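Protein mini spindles (Drosophila melanogaster, PDB 5VJC) probably binds tubulin through its TOG domains and so promotes microtubule dynamics and formation of the mitotic spindle. Local coordinates at residues M47-N52 with V86-L91; E214-I219 with N232-V237. One frame throughout, in Å; residues are numbered along the deposited sequence.

In the fold
Both interactions are buried, and both lie well away from the middle of the elongated helical array. Their centres are 42 Å apart, on opposite sides of the chain's centre, and they share no helix. Interaction 1 brings the end of helix 36-48 up to the junction of helix 82-87 and helix 89-99. It is small, and mixes methyl contacts with a water bridge from a backbone carbonyl to an amide side chain. Interaction 2 joins residues 214-219, on helix 209-217, to helix 224-241, the next helix in the chain. It buries more surface, 205 against 115 Å², mainly through aliphatic side chains and one sulphur.

Interaction 1. Residues M47-N52 with V86-L91; sequences MTANVN and VCNLDL
Asn88 stands at the break between helix 82-87 and helix 89-99, and its CB starts out toward residues 47-52. CG lies anti to its own carbonyl carbon, beside the backbone N (chi1 -65°). The amide then parts its duties. Asn88 OD1 turns to the other segment and accepts a bond from a water at 2.8 Å. The same water donates to Ala49 O at 3.0 Å, so one molecule bridges the side-chain oxygen and the backbone. ND2 turns elsewhere, to Ala84 O in the preceding helix and to Cys9 O. These bonds fix the rotation of the amide.

Beside the bridge, Asn88 OD1 also rests near two methyls, Ala49 CB at 3.9 Å and Val51 CG2 at 4.0 Å. The turn that follows helix 36-48 brings these methyls here. The helix closes in a Schellman motif, in which Asn50 takes a positive phi of 60° and its N bonds to Met47 O at 2.9 Å. The chain then turns into helix 53-59, a short helix of this HEAT-repeat TOG domain.

Leu91, one turn further along helix 89-99, supplies the apolar half. Its CD1 packs on Ala49 CB at 3.7 Å, and Val51 CG2 is more distant, at 4.3 Å from Leu91 CD1. On the flank, Arg17 of helix 13-22 touches both Ala49 and Leu91.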
loop_
_atom_site.group_PDB
_atom_site.type_symbol
_atom_site.label_atom_id
_atom_site.label_comp_id
_atom_site.label_asym_id
_atom_site.label_seq_id
_atom_site.Cartn_x
_atom_site.Cartn_y
_atom_site.Cartn_z
ATOM N N MET A 47 2.233 13.994 -20.075
ATOM C CA MET A 47 2.356 14.736 -21.335
ATOM C C MET A 47 3.615 14.293 -22.067
ATOM O O MET A 47 3.554 13.765 -23.174
ATOM C CB MET A 47 2.403 16.248 -21.083
ATOM C CG MET A 47 1.083 16.877 -20.711
ATOM S SD MET A 47 -0.092 16.899 -22.076
ATOM C CE MET A 47 -1.506 17.699 -21.301
ATOM N N THR A 48 4.748 14.490 -21.406
ATOM C CA THR A 48 6.064 14.096 -21.919
ATOM C C THR A 48 6.133 12.633 -22.355
ATOM O O THR A 48 6.824 12.296 -23.325
ATOM C CB THR A 48 7.135 14.371 -20.857
ATOM O OG1 THR A 48 7.138 15.774 -20.551
ATOM C CG2 THR A 48 8.522 13.932 -21.314
ATOM N N ALA A 49 5.398 11.765 -21.663
ATOM C CA ALA A 49 5.406 10.335 -21.978
ATOM C C ALA A 49 4.470 9.942 -23.138
ATOM O O ALA A 49 4.358 8.769 -23.456
ATOM C CB ALA A 49 5.050 9.519 -20.716
ATOM N N ASN A 50 3.828 10.915 -23.786
ATOM C CA ASN A 50 2.861 10.620 -24.857
ATOM C C ASN A 50 1.667 9.774 -24.401
ATOM O O ASN A 50 1.093 9.004 -25.178
ATOM C CB ASN A 50 3.539 9.920 -26.038
ATOM C CG ASN A 50 4.512 10.831 -26.776
ATOM O OD1 ASN A 50 4.267 12.029 -26.939
ATOM N ND2 ASN A 50 5.627 10.267 -27.207
ATOM N N VAL A 51 1.292 9.903 -23.139
ATOM C CA VAL A 51 0.008 9.345 -22.712
ATOM C C VAL A 51 -1.085 10.058 -23.527
ATOM O O VAL A 51 -1.025 11.273 -23.698
ATOM C CB VAL A 51 -0.219 9.530 -21.199
ATOM C CG1 VAL A 51 -1.650 9.184 -20.817
ATOM C CG2 VAL A 51 0.786 8.657 -20.426
ATOM N N ASN A 52 -2.031 9.293 -24.068
ATOM C CA ASN A 52 -3.171 9.851 -24.799
ATOM C C ASN A 52 -3.690 11.127 -24.145
ATOM O O ASN A 52 -3.969 11.143 -22.951
ATOM C CB ASN A 52 -4.294 8.813 -24.883
ATOM C CG ASN A 52 -5.490 9.310 -25.681
ATOM O OD1 ASN A 52 -6.245 10.170 -25.225
ATOM N ND2 ASN A 52 -5.673 8.758 -26.874
ATOM N N VAL A 86 3.373 -1.555 -18.483
ATOM C CA VAL A 86 4.641 -1.635 -17.750
ATOM C C VAL A 86 5.560 -0.427 -17.986
ATOM O O VAL A 86 6.159 0.106 -17.042
ATOM C CB VAL A 86 5.411 -2.931 -18.101
ATOM C CG1 VAL A 86 6.801 -2.933 -17.451
ATOM C CG2 VAL A 86 4.601 -4.156 -17.649
ATOM N N CYS A 87 5.676 -0.004 -19.241
ATOM C CA CYS A 87 6.418 1.206 -19.589
ATOM C C CYS A 87 5.899 2.468 -18.872
ATOM O O CYS A 87 6.656 3.424 -18.637
ATOM C CB CYS A 87 6.380 1.417 -21.111
ATOM S SG CYS A 87 7.321 0.173 -22.029
ATOM N N ASN A 88 4.609 2.485 -18.543
ATOM C CA ASN A 88 4.033 3.648 -17.889
ATOM C C ASN A 88 3.547 3.341 -16.460
ATOM O O ASN A 88 2.813 4.122 -15.869
ATOM C CB ASN A 88 2.888 4.205 -18.736
ATOM C CG ASN A 88 3.365 4.745 -20.076
ATOM O OD1 ASN A 88 3.683 5.918 -20.187
ATOM N ND2 ASN A 88 3.417 3.885 -21.092
ATOM N N LEU A 89 3.996 2.221 -15.903
ATOM C CA LEU A 89 3.490 1.767 -14.604
ATOM C C LEU A 89 3.580 2.824 -13.510
ATOM O O LEU A 89 2.639 3.007 -12.728
ATOM C CB LEU A 89 4.253 0.512 -14.143
ATOM C CG LEU A 89 3.844 -0.063 -12.775
ATOM C CD1 LEU A 89 2.356 -0.508 -12.749
ATOM C CD2 LEU A 89 4.796 -1.223 -12.356
ATOM N N ASP A 90 4.730 3.489 -13.443
ATOM C CA ASP A 90 4.989 4.475 -12.398
ATOM C C ASP A 90 3.974 5.630 -12.457
ATOM O O ASP A 90 3.483 6.093 -11.411
ATOM C CB ASP A 90 6.446 4.991 -12.496
ATOM C CG ASP A 90 6.753 5.691 -13.837
ATOM O OD1 ASP A 90 6.452 5.115 -14.907
ATOM O OD2 ASP A 90 7.298 6.825 -13.810
ATOM N N LEU A 91 3.622 6.065 -13.670
ATOM C CA LEU A 91 2.628 7.126 -13.854
ATOM C C LEU A 91 1.238 6.657 -13.418
ATOM O O LEU A 91 0.482 7.404 -12.798
ATOM C CB LEU A 91 2.567 7.574 -15.326
ATOM C CG LEU A 91 3.914 8.048 -15.897
ATOM C CD1 LEU A 91 3.825 8.298 -17.420
ATOM C CD2 LEU A 91 4.297 9.312 -15.158
HETATM O O HOH W 1 2.400 6.696 -22.551
#

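Interaction 2. Residues E214-I219 with N232-V237; sequences EIARQI and NCIVQV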
loop_
_atom_site.group_PDB
_atom_site.type_symbol
_atom_site.label_atom_id
_atom_site.label_comp_id
_atom_site.label_asym_id
_atom_site.label_seq_id
_atom_site.Cartn_x
_atom_site.Cartn_y
_atom_site.Cartn_z
ATOM N N GLU A 214 7.217 -2.205 19.554
ATOM C CA GLU A 214 6.237 -1.303 18.964
ATOM C C GLU A 214 4.839 -1.921 18.921
ATOM O O GLU A 214 3.866 -1.286 19.325
ATOM C CB GLU A 214 6.710 -0.916 17.559
ATOM C CG GLU A 214 6.003 0.266 16.936
ATOM C CD GLU A 214 6.133 1.521 17.770
ATOM O OE1 GLU A 214 7.177 1.670 18.451
ATOM O OE2 GLU A 214 5.187 2.347 17.753
ATOM N N ILE A 215 4.742 -3.166 18.456
ATOM C CA ILE A 215 3.454 -3.861 18.387
ATOM C C ILE A 215 2.839 -4.014 19.777
ATOM O O ILE A 215 1.626 -3.823 19.962
ATOM C CB ILE A 215 3.592 -5.265 17.738
ATOM C CG1 ILE A 215 3.878 -5.141 16.230
ATOM C CG2 ILE A 215 2.324 -6.079 17.962
ATOM C CD1 ILE A 215 4.574 -6.384 15.620
ATOM N N ALA A 216 3.683 -4.348 20.756
ATOM C CA ALA A 216 3.204 -4.622 22.114
ATOM C C ALA A 216 2.608 -3.373 22.788
ATOM O O ALA A 216 1.643 -3.474 23.551
ATOM C CB ALA A 216 4.341 -5.208 22.967
ATOM N N ARG A 217 3.166 -2.205 22.480
ATOM C CA ARG A 217 2.637 -0.938 22.977
ATOM C C ARG A 217 1.143 -0.772 22.686
ATOM O O ARG A 217 0.423 -0.130 23.453
ATOM C CB ARG A 217 3.404 0.237 22.368
ATOM C CG ARG A 217 4.787 0.455 22.947
ATOM C CD ARG A 217 5.475 1.630 22.265
ATOM N NE ARG A 217 6.809 1.898 22.808
ATOM C CZ ARG A 217 7.046 2.643 23.888
ATOM N NH1 ARG A 217 6.036 3.200 24.552
ATOM N NH2 ARG A 217 8.291 2.834 24.305
ATOM N N GLN A 218 0.684 -1.364 21.585
ATOM C CA GLN A 218 -0.703 -1.224 21.151
ATOM C C GLN A 218 -1.683 -2.037 22.001
ATOM O O GLN A 218 -2.902 -1.917 21.852
ATOM C CB GLN A 218 -0.835 -1.637 19.680
ATOM C CG GLN A 218 0.052 -0.843 18.749
ATOM C CD GLN A 218 -0.371 0.605 18.667
ATOM O OE1 GLN A 218 -1.560 0.910 18.665
ATOM N NE2 GLN A 218 0.592 1.504 18.630
ATOM N N ILE A 219 -1.157 -2.879 22.881
ATOM C CA ILE A 219 -2.024 -3.727 23.685
ATOM C C ILE A 219 -2.822 -2.888 24.689
ATOM O O ILE A 219 -3.973 -3.199 24.996
ATOM C CB ILE A 219 -1.214 -4.824 24.401
ATOM C CG1 ILE A 219 -0.721 -5.847 23.372
ATOM C CG2 ILE A 219 -2.062 -5.526 25.449
ATOM C CD1 ILE A 219 0.185 -6.932 23.947
ATOM N N ASN A 232 -3.311 -10.618 19.418
ATOM C CA ASN A 232 -3.197 -11.690 18.431
ATOM C C ASN A 232 -1.857 -11.664 17.748
ATOM O O ASN A 232 -1.290 -12.712 17.426
ATOM C CB ASN A 232 -4.308 -11.600 17.393
ATOM C CG ASN A 232 -5.629 -12.068 17.933
ATOM O OD1 ASN A 232 -5.675 -12.858 18.878
ATOM N ND2 ASN A 232 -6.716 -11.591 17.346
ATOM N N CYS A 233 -1.323 -10.464 17.561
ATOM C CA CYS A 233 -0.067 -10.334 16.858
ATOM C C CYS A 233 1.103 -10.786 17.736
ATOM O O CYS A 233 2.009 -11.470 17.260
ATOM C CB CYS A 233 0.144 -8.898 16.373
ATOM S SG CYS A 233 1.554 -8.777 15.267
ATOM N N ILE A 234 1.080 -10.422 19.014
ATOM C CA ILE A 234 2.156 -10.819 19.920
ATOM C C ILE A 234 2.084 -12.325 20.183
ATOM O O ILE A 234 3.117 -12.981 20.296
ATOM C CB ILE A 234 2.103 -10.027 21.246
ATOM C CG1 ILE A 234 2.425 -8.560 20.974
ATOM C CG2 ILE A 234 3.108 -10.570 22.260
ATOM C CD1 ILE A 234 3.770 -8.347 20.299
ATOM N N VAL A 235 0.870 -12.864 20.236
ATOM C CA VAL A 235 0.677 -14.305 20.374
ATOM C C VAL A 235 1.364 -15.064 19.229
ATOM O O VAL A 235 2.072 -16.049 19.448
ATOM C CB VAL A 235 -0.826 -14.677 20.406
ATOM C CG1 VAL A 235 -1.026 -16.155 20.100
ATOM C CG2 VAL A 235 -1.436 -14.319 21.754
ATOM N N GLN A 236 1.168 -14.583 18.007
ATOM C CA GLN A 236 1.796 -15.194 16.850
ATOM C C GLN A 236 3.301 -15.088 16.976
ATOM O O GLN A 236 4.040 -16.037 16.645
ATOM C CB GLN A 236 1.297 -14.534 15.563
ATOM C CG GLN A 236 2.030 -14.964 14.326
ATOM C CD GLN A 236 1.864 -16.448 14.033
ATOM O OE1 GLN A 236 0.757 -16.927 13.794
ATOM N NE2 GLN A 236 2.969 -17.182 14.069
ATOM N N VAL A 237 3.771 -13.951 17.478
ATOM C CA VAL A 237 5.197 -13.807 17.725
ATOM C C VAL A 237 5.625 -14.851 18.770
ATOM O O VAL A 237 6.709 -15.432 18.662
ATOM C CB VAL A 237 5.566 -12.384 18.193
ATOM C CG1 VAL A 237 7.010 -12.317 18.598
ATOM C CG2 VAL A 237 5.298 -11.366 17.080
#
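Among the backbone bonds within the two segments, the shortest grips Ala216 O, a single bond from Ile219 N at 2.9 Å. Gln218 N reaches Ile215 O in the same way. Both bonds span three residues. In 232-237 the bonds span four, as from Gln236 N to Asn232 O.

Across the contact the side chains meet through apolar atoms and a sulphur. Ile234 carries most of it. Its CG1 lies anti to the carbonyl carbon (chi1 -67°), and a bent second torsion (chi2 -57°) swings CD1 off the straight line. Ile234 CD1 comes to rest on Ile215 CG2 at 3.6 Å, the closest approach between the segments. The same methyl, Ile234 CD1, is 4.0 Å from the backbone Ala216 N, and Ala216 CB lies just beyond. Further back on the side chain, Ile234 CG1 meets Ile219 CD1 at 4.1 Å, the two isoleucines crossing obliquely. Ile215 and Ile234 instead slide past each other in opposite directions.

Helix 209-217 and helix 224-241 follow one another in the chain and run in broadly opposite directions. The chain is mostly helix, as expected of the HEAT-repeat fold of a TOG domain, and this contact joins two of its successive helices. An alanine in place of Ile234 would lose CG1, CG2 and CD1, and would probably loosen the grip on Ile215, Ala216 and Ile219 together.

Cys233 adds a second point of contact. Its SG, anti to the backbone N (chi1 -170°), lies against Ile215 with CD1 and CG2 of that residue each 3.9 Å from Cys233 SG. Other helices cover the flanks. Cys233 also touches Thr196 of helix 185-202, and Ile234 touches Leu260 of helix 254-264.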